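Local coordinates for secreted protein (Streptomyces lividans TK24, PDB 5LXZ) that probably oxidises alcohol or glycan substrates at a copper-radical site, as expected of a galactose oxidase-like member of family AA5, at residues A11-I17 / R450-V456; F20-Q26 / D58-W62. The protein carries 1 engineered substitution. All blocks are in the same frame, centred on the assembly; numbering follows the deposited sequence. Where two conformers were deposited one is given.

Overall arrangement
Both contacts tie the chain's N-terminal stretch into a beta-propeller, lying more than 20 Å from the centre of the chain, and both are partly buried: contact 1 buries Trp-15 and Pro-454 and leaves Leu-455 at the surface, whereas contact 2 buries a polar pair, Arg-60 and Gln-26, together with Phe-20 and Trp-62. They share one continuous piece of chain: contact 1 uses strand 14-18, the outer strand of the blade that also holds 496-500, whereas contact 2 uses the loop leading on to the next blade, whose third strand is 58-62. Contact 1 joins the closing strand to the link arriving from the preceding blade, chiefly through indole-proline packing and two hydrogen bonds. Contact 2 is more polar, centred on an arginine.

Contact 1: residues A11-I17 / R450-V456; sequences ANGKWEI and RVADPLV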
loop_
_atom_site.group_PDB
_atom_site.type_symbol
_atom_site.label_atom_id
_atom_site.label_comp_id
_atom_site.label_asym_id
_atom_site.label_seq_id
_atom_site.Cartn_x
_atom_site.Cartn_y
_atom_site.Cartn_z
ATOM N N ALA A 11 25.376 -16.471 6.731
ATOM C CA ALA A 11 24.184 -16.914 7.420
ATOM C C ALA A 11 23.091 -15.815 7.427
ATOM O O ALA A 11 21.911 -16.136 7.403
ATOM C CB ALA A 11 24.514 -17.322 8.823
ATOM N N ASN A 12 23.495 -14.541 7.441
ATOM C CA ASN A 12 22.566 -13.453 7.807
ATOM C C ASN A 12 22.437 -12.343 6.787
ATOM O O ASN A 12 21.597 -11.474 6.962
ATOM C CB ASN A 12 22.981 -12.868 9.149
ATOM C CG ASN A 12 22.843 -13.864 10.247
ATOM O OD1 ASN A 12 21.748 -14.324 10.528
ATOM N ND2 ASN A 12 23.967 -14.266 10.853
ATOM N N GLY A 13 23.278 -12.350 5.771
ATOM C CA GLY A 13 23.401 -11.227 4.858
ATOM C C GLY A 13 23.965 -9.984 5.503
ATOM O O GLY A 13 24.574 -10.044 6.571
ATOM N N LYS A 14 23.756 -8.845 4.853
ATOM C CA LYS A 14 24.378 -7.586 5.281
ATOM C C LYS A 14 23.574 -6.407 4.777
ATOM O O LYS A 14 23.116 -6.443 3.630
ATOM C CB LYS A 14 25.809 -7.471 4.728
ATOM C CG LYS A 14 26.475 -6.162 5.145
ATOM C CD LYS A 14 27.992 -6.087 4.989
ATOM C CE LYS A 14 28.451 -4.632 5.085
ATOM N NZ LYS A 14 28.180 -3.990 6.410
ATOM N N TRP A 15 23.426 -5.404 5.616
ATOM C CA TRP A 15 22.764 -4.144 5.269
ATOM C C TRP A 15 23.785 -3.059 5.054
ATOM O O TRP A 15 24.826 -3.022 5.761
ATOM C CB TRP A 15 21.863 -3.707 6.425
ATOM C CG TRP A 15 20.687 -4.593 6.667
ATOM C CD1 TRP A 15 20.626 -5.719 7.411
ATOM C CD2 TRP A 15 19.387 -4.401 6.134
ATOM N NE1 TRP A 15 19.349 -6.258 7.404
ATOM C CE2 TRP A 15 18.564 -5.449 6.611
ATOM C CE3 TRP A 15 18.836 -3.425 5.310
ATOM C CZ2 TRP A 15 17.206 -5.525 6.283
ATOM C CZ3 TRP A 15 17.483 -3.490 5.016
ATOM C CH2 TRP A 15 16.698 -4.525 5.497
ATOM N N GLU A 16 23.498 -2.158 4.136
ATOM C CA GLU A 16 24.337 -0.977 3.937
ATOM C C GLU A 16 23.440 0.219 3.713
ATOM O O GLU A 16 22.488 0.133 2.946
ATOM C CB GLU A 16 25.223 -1.172 2.721
ATOM C CG GLU A 16 26.141 0.017 2.399
ATOM C CD GLU A 16 27.088 -0.203 1.220
ATOM O OE1 GLU A 16 26.935 -1.190 0.468
ATOM O OE2 GLU A 16 27.993 0.644 1.044
ATOM N N ILE A 17 23.744 1.324 4.357
ATOM C CA ILE A 17 23.112 2.602 4.084
ATOM C C ILE A 17 23.745 3.231 2.846
ATOM O O ILE A 17 24.971 3.303 2.721
ATOM C CB ILE A 17 23.262 3.540 5.302
ATOM C CG1 ILE A 17 22.493 2.965 6.498
ATOM C CG2 ILE A 17 22.781 4.948 4.962
ATOM C CD1 ILE A 17 22.821 3.579 7.848
ATOM N N ARG A 450 15.674 -15.692 11.579
ATOM C CA ARG A 450 16.214 -14.379 11.807
ATOM C C ARG A 450 17.499 -14.162 11.002
ATOM O O ARG A 450 18.361 -15.037 10.919
ATOM C CB ARG A 450 16.491 -14.231 13.289
ATOM C CG ARG A 450 16.825 -12.854 13.680
ATOM C CD ARG A 450 15.634 -12.018 14.070
ATOM N NE ARG A 450 16.258 -10.841 14.631
ATOM C CZ ARG A 450 16.391 -10.521 15.900
ATOM N NH1 ARG A 450 15.804 -11.228 16.863
ATOM N NH2 ARG A 450 17.066 -9.434 16.204
ATOM N N VAL A 451 17.602 -13.002 10.387
ATOM C CA VAL A 451 18.785 -12.607 9.629
ATOM C C VAL A 451 19.355 -11.296 10.195
ATOM O O VAL A 451 18.965 -10.908 11.273
ATOM C CB VAL A 451 18.530 -12.604 8.120
ATOM C CG1 VAL A 451 18.255 -14.019 7.617
ATOM C CG2 VAL A 451 17.407 -11.608 7.708
ATOM N N ALA A 452 20.253 -10.641 9.484
ATOM C CA ALA A 452 20.922 -9.439 10.020
ATOM C C ALA A 452 19.907 -8.348 10.303
ATOM O O ALA A 452 18.938 -8.177 9.530
ATOM C CB ALA A 452 21.932 -8.928 9.032
ATOM N N ASP A 453 20.112 -7.617 11.383
ATOM C CA ASP A 453 19.247 -6.479 11.743
ATOM C C ASP A 453 19.409 -5.345 10.740
ATOM O O ASP A 453 20.525 -4.945 10.410
ATOM C CB ASP A 453 19.582 -5.892 13.109
ATOM C CG ASP A 453 19.369 -6.829 14.242
ATOM O OD1 ASP A 453 18.743 -7.896 14.170
ATOM O OD2 ASP A 453 19.879 -6.428 15.318
ATOM N N PRO A 454 18.296 -4.760 10.271
ATOM C CA PRO A 454 18.436 -3.521 9.540
ATOM C C PRO A 454 19.103 -2.427 10.339
ATOM O O PRO A 454 19.076 -2.451 11.581
ATOM C CB PRO A 454 16.977 -3.101 9.231
ATOM C CG PRO A 454 16.098 -3.960 10.040
ATOM C CD PRO A 454 16.902 -5.101 10.626
ATOM N N LEU A 455 19.688 -1.475 9.631
ATOM C CA LEU A 455 20.386 -0.378 10.278
ATOM C C LEU A 455 19.506 0.798 10.582
ATOM O O LEU A 455 19.786 1.568 11.491
ATOM C CB LEU A 455 21.547 0.090 9.399
ATOM C CG LEU A 455 22.561 -0.987 9.025
ATOM C CD1 LEU A 455 23.649 -0.436 8.114
ATOM C CD2 LEU A 455 23.178 -1.694 10.228
ATOM N N VAL A 456 18.469 0.979 9.774
ATOM C CA VAL A 456 17.605 2.127 9.880
ATOM C C VAL A 456 16.190 1.634 10.209
ATOM O O VAL A 456 15.686 0.719 9.550
ATOM C CB VAL A 456 17.570 2.876 8.529
ATOM C CG1 VAL A 456 16.585 4.048 8.535
ATOM C CG2 VAL A 456 18.957 3.376 8.181
#
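Trp-15 lays its indole over Pro-454, whose CA sits 3.5 Å from the centroid of the five-membered ring and only 8° off the ring normal, a CH-pi contact over the face. Farther along the indole, Trp-15 CZ2 packs on Pro-454 CB at 3.8 Å. Proline suits this place, being rigid and lacking an amide hydrogen to bury. The ring's polar atom is satisfied as well: Trp-15 NE1 donates to Ala-452 O at 2.9 Å, reaching it from above the carbonyl plane. The side chain leaves the strand toward 450-456, and with CG beside the backbone N (chi1 -67°) the indole lies flat against Pro-454. A second bond, Ala-452 N to Asn-12 O at 3.0 Å, holds the two segments together where helix 6-12 ends; Tyr-499 OH binds the same carbonyl. Gly-13, with positive phi, lets the chain leave the helix there and enter the strand. At the other end Leu-455 CD1 meets Ile-17 CG1 at 3.9 Å, and Ile-17 CD1 touches Val-456 CG2, branched apolar chains filling the partly exposed margin. Strand 14-18 pairs with 496-500 to complete the last blade, the "Velcro" ring closure characteristic of beta-propellers, here pressed against the link between two kelch-type blades.

Contact 2: residues F20-Q26 / D58-W62; sequences FPEKYRQ and DTRIW
Residues 20-26 pass beside strand 58-62 without pairing with it: the CA atoms of Tyr-24 and Arg-60 are 7.6 Å apart, those of Gln-26 and Asp-58 6.9 Å, too far for strand hydrogen bonding, so side chains do the bridging. This is the connection between neighbouring blades of a kelch-type beta-propeller, running from strand 14-18 to strand 30-33 and making a 3-10 turn at 22-24 on the way. The carbonyls of the turn's last residue and of the one after it both bond to Arg-60. Arg-60 NE donates to Tyr-24 O at 2.8 Å, nearly straight at 168° and in the guanidinium plane, while Arg-60 NH2 takes Arg-25 O at 3.2 Å less directly. Arginine suits the site because its several N-H groups can serve carbonyls and a carboxylate at once; the bend at chi2 (-70°) curls the chain back so that NH1 also reaches Thr-59 O in its own strand. Asp-58 balances the charge, and would be expected to steady the positive form of this buried group. At the other end of the contact, Phe-20 points its edge at the face of Trp-62, a T-shaped pair with centroids 5.3 Å apart and planes at 80°; Ile-496 and Ile-498 of the adjoining blade flank these rings. Gln-26 runs past Arg-60 in the opposite direction, its NE2 held by Thr-28 OG1 and Met-41 O, which fixes the amide so that OE1 lies over the guanidinium face, 3.4 Å from Arg-60 CZ. At the guanidinium's end, Asp-58 OD1 accepts from both Arg-60 NH1 and Arg-60 NH2, each at 3.0 Å.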
loop_
_atom_site.group_PDB
_atom_site.type_symbol
_atom_site.label_atom_id
_atom_site.label_comp_id
_atom_site.label_asym_id
_atom_site.label_seq_id
_atom_site.Cartn_x
_atom_site.Cartn_y
_atom_site.Cartn_z
ATOM N N PHE A 20 21.988 9.904 -0.174
ATOM C CA PHE A 20 22.134 10.564 -1.437
ATOM C C PHE A 20 22.712 11.948 -1.216
ATOM O O PHE A 20 22.599 12.496 -0.120
ATOM C CB PHE A 20 20.802 10.630 -2.165
ATOM C CG PHE A 20 20.376 9.313 -2.731
ATOM C CD1 PHE A 20 21.021 8.787 -3.831
ATOM C CD2 PHE A 20 19.352 8.592 -2.146
ATOM C CE1 PHE A 20 20.638 7.570 -4.360
ATOM C CE2 PHE A 20 18.963 7.376 -2.669
ATOM C CZ PHE A 20 19.610 6.864 -3.779
ATOM N N PRO A 21 23.353 12.504 -2.250
ATOM C CA PRO A 21 23.819 13.867 -2.098
ATOM C C PRO A 21 22.600 14.706 -1.814
ATOM O O PRO A 21 21.517 14.439 -2.365
ATOM C CB PRO A 21 24.426 14.195 -3.467
ATOM C CG PRO A 21 24.772 12.873 -4.057
ATOM C CD PRO A 21 23.747 11.913 -3.536
ATOM N N GLU A 22 22.764 15.692 -0.952
ATOM C CA GLU A 22 21.646 16.459 -0.406
ATOM C C GLU A 22 20.687 16.989 -1.465
ATOM O O GLU A 22 19.458 16.973 -1.272
ATOM C CB GLU A 22 22.116 17.633 0.488
ATOM C CG GLU A 22 22.382 17.275 1.946
ATOM C CD GLU A 22 22.535 18.487 2.855
ATOM O OE1 GLU A 22 21.836 19.506 2.620
ATOM O OE2 GLU A 22 23.331 18.424 3.818
ATOM N N LYS A 23 21.234 17.426 -2.592
ATOM C CA LYS A 23 20.413 17.933 -3.688
ATOM C C LYS A 23 19.318 16.943 -4.121
ATOM O O LYS A 23 18.259 17.376 -4.564
ATOM C CB LYS A 23 21.312 18.237 -4.898
ATOM C CG LYS A 23 20.600 18.544 -6.201
ATOM C CD LYS A 23 21.534 19.234 -7.183
ATOM C CE LYS A 23 22.665 18.337 -7.628
ATOM N NZ LYS A 23 23.271 18.928 -8.853
ATOM N N TYR A 24 19.592 15.645 -4.000
ATOM C CA TYR A 24 18.672 14.608 -4.506
ATOM C C TYR A 24 17.836 14.002 -3.414
ATOM O O TYR A 24 16.962 13.140 -3.714
ATOM C CB TYR A 24 19.414 13.501 -5.236
ATOM C CG TYR A 24 20.095 13.999 -6.463
ATOM C CD1 TYR A 24 19.361 14.355 -7.584
ATOM C CD2 TYR A 24 21.465 14.160 -6.504
ATOM C CE1 TYR A 24 19.987 14.840 -8.722
ATOM C CE2 TYR A 24 22.104 14.629 -7.639
ATOM C CZ TYR A 24 21.362 14.963 -8.745
ATOM O OH TYR A 24 21.981 15.465 -9.869
ATOM N N ARG A 25 18.043 14.396 -2.170
ATOM C CA ARG A 25 17.239 13.791 -1.095
ATOM C C ARG A 25 15.771 14.194 -1.221
ATOM O O ARG A 25 15.428 15.244 -1.745
ATOM C CB ARG A 25 17.772 14.148 0.266
ATOM C CG ARG A 25 19.116 13.518 0.488
ATOM C CD ARG A 25 19.676 13.861 1.848
ATOM N NE ARG A 25 21.108 13.561 1.848
ATOM C CZ ARG A 25 21.953 13.825 2.846
ATOM N NH1 ARG A 25 21.520 14.381 3.971
ATOM N NH2 ARG A 25 23.237 13.500 2.714
ATOM N N GLN A 26 14.892 13.317 -0.746
ATOM C CA GLN A 26 13.476 13.592 -0.683
ATOM C C GLN A 26 12.884 12.631 0.304
ATOM O O GLN A 26 13.573 11.737 0.804
ATOM C CB GLN A 26 12.818 13.410 -2.066
ATOM C CG GLN A 26 12.941 11.988 -2.533
ATOM C CD GLN A 26 12.218 11.702 -3.841
ATOM O OE1 GLN A 26 12.011 12.598 -4.681
ATOM N NE2 GLN A 26 11.847 10.446 -4.033
ATOM N N ASP A 58 8.275 16.003 -5.695
ATOM C CA ASP A 58 9.520 15.394 -6.055
ATOM C C ASP A 58 9.380 13.907 -6.449
ATOM O O ASP A 58 8.632 13.147 -5.821
ATOM C CB ASP A 58 10.495 15.500 -4.862
ATOM C CG ASP A 58 11.114 16.898 -4.744
ATOM O OD1 ASP A 58 12.104 17.178 -5.446
ATOM O OD2 ASP A 58 10.611 17.689 -3.957
ATOM N N THR A 59 10.132 13.537 -7.459
ATOM C CA THR A 59 10.345 12.175 -7.900
ATOM C C THR A 59 11.808 12.017 -8.242
ATOM O O THR A 59 12.447 12.965 -8.733
ATOM C CB THR A 59 9.499 11.875 -9.161
ATOM O OG1 THR A 59 8.126 12.011 -8.821
ATOM C CG2 THR A 59 9.754 10.477 -9.726
ATOM N N ARG A 60 12.351 10.823 -7.984
ATOM C CA ARG A 60 13.655 10.423 -8.472
ATOM C C ARG A 60 13.617 9.161 -9.288
ATOM O O ARG A 60 12.748 8.324 -9.101
ATOM C CB ARG A 60 14.637 10.219 -7.322
ATOM C CG ARG A 60 14.709 11.357 -6.311
ATOM C CD ARG A 60 15.346 12.597 -6.888
ATOM N NE ARG A 60 15.287 13.651 -5.872
ATOM C CZ ARG A 60 14.451 14.688 -5.824
ATOM N NH1 ARG A 60 13.575 14.939 -6.778
ATOM N NH2 ARG A 60 14.510 15.531 -4.793
ATOM N N ILE A 61 14.582 9.004 -10.183
ATOM C CA ILE A 61 14.930 7.721 -10.789
ATOM C C ILE A 61 16.328 7.369 -10.355
ATOM O O ILE A 61 17.268 8.180 -10.528
ATOM C CB ILE A 61 14.877 7.791 -12.300
ATOM C CG1 ILE A 61 13.439 7.922 -12.724
ATOM C CG2 ILE A 61 15.558 6.555 -12.938
ATOM C CD1 ILE A 61 13.284 8.098 -14.195
ATOM N N TRP A 62 16.478 6.181 -9.773
ATOM C CA TRP A 62 17.728 5.707 -9.243
ATOM C C TRP A 62 18.152 4.503 -10.048
ATOM O O TRP A 62 17.362 3.578 -10.267
ATOM C CB TRP A 62 17.558 5.343 -7.784
ATOM C CG TRP A 62 18.714 4.635 -7.156
ATOM C CD1 TRP A 62 20.012 5.062 -7.089
ATOM C CD2 TRP A 62 18.674 3.381 -6.474
ATOM N NE1 TRP A 62 20.791 4.138 -6.416
ATOM C CE2 TRP A 62 19.989 3.103 -6.013
ATOM C CE3 TRP A 62 17.653 2.447 -6.227
ATOM C CZ2 TRP A 62 20.313 1.922 -5.317
ATOM C CZ3 TRP A 62 17.972 1.278 -5.536
ATOM C CH2 TRP A 62 19.281 1.033 -5.083
#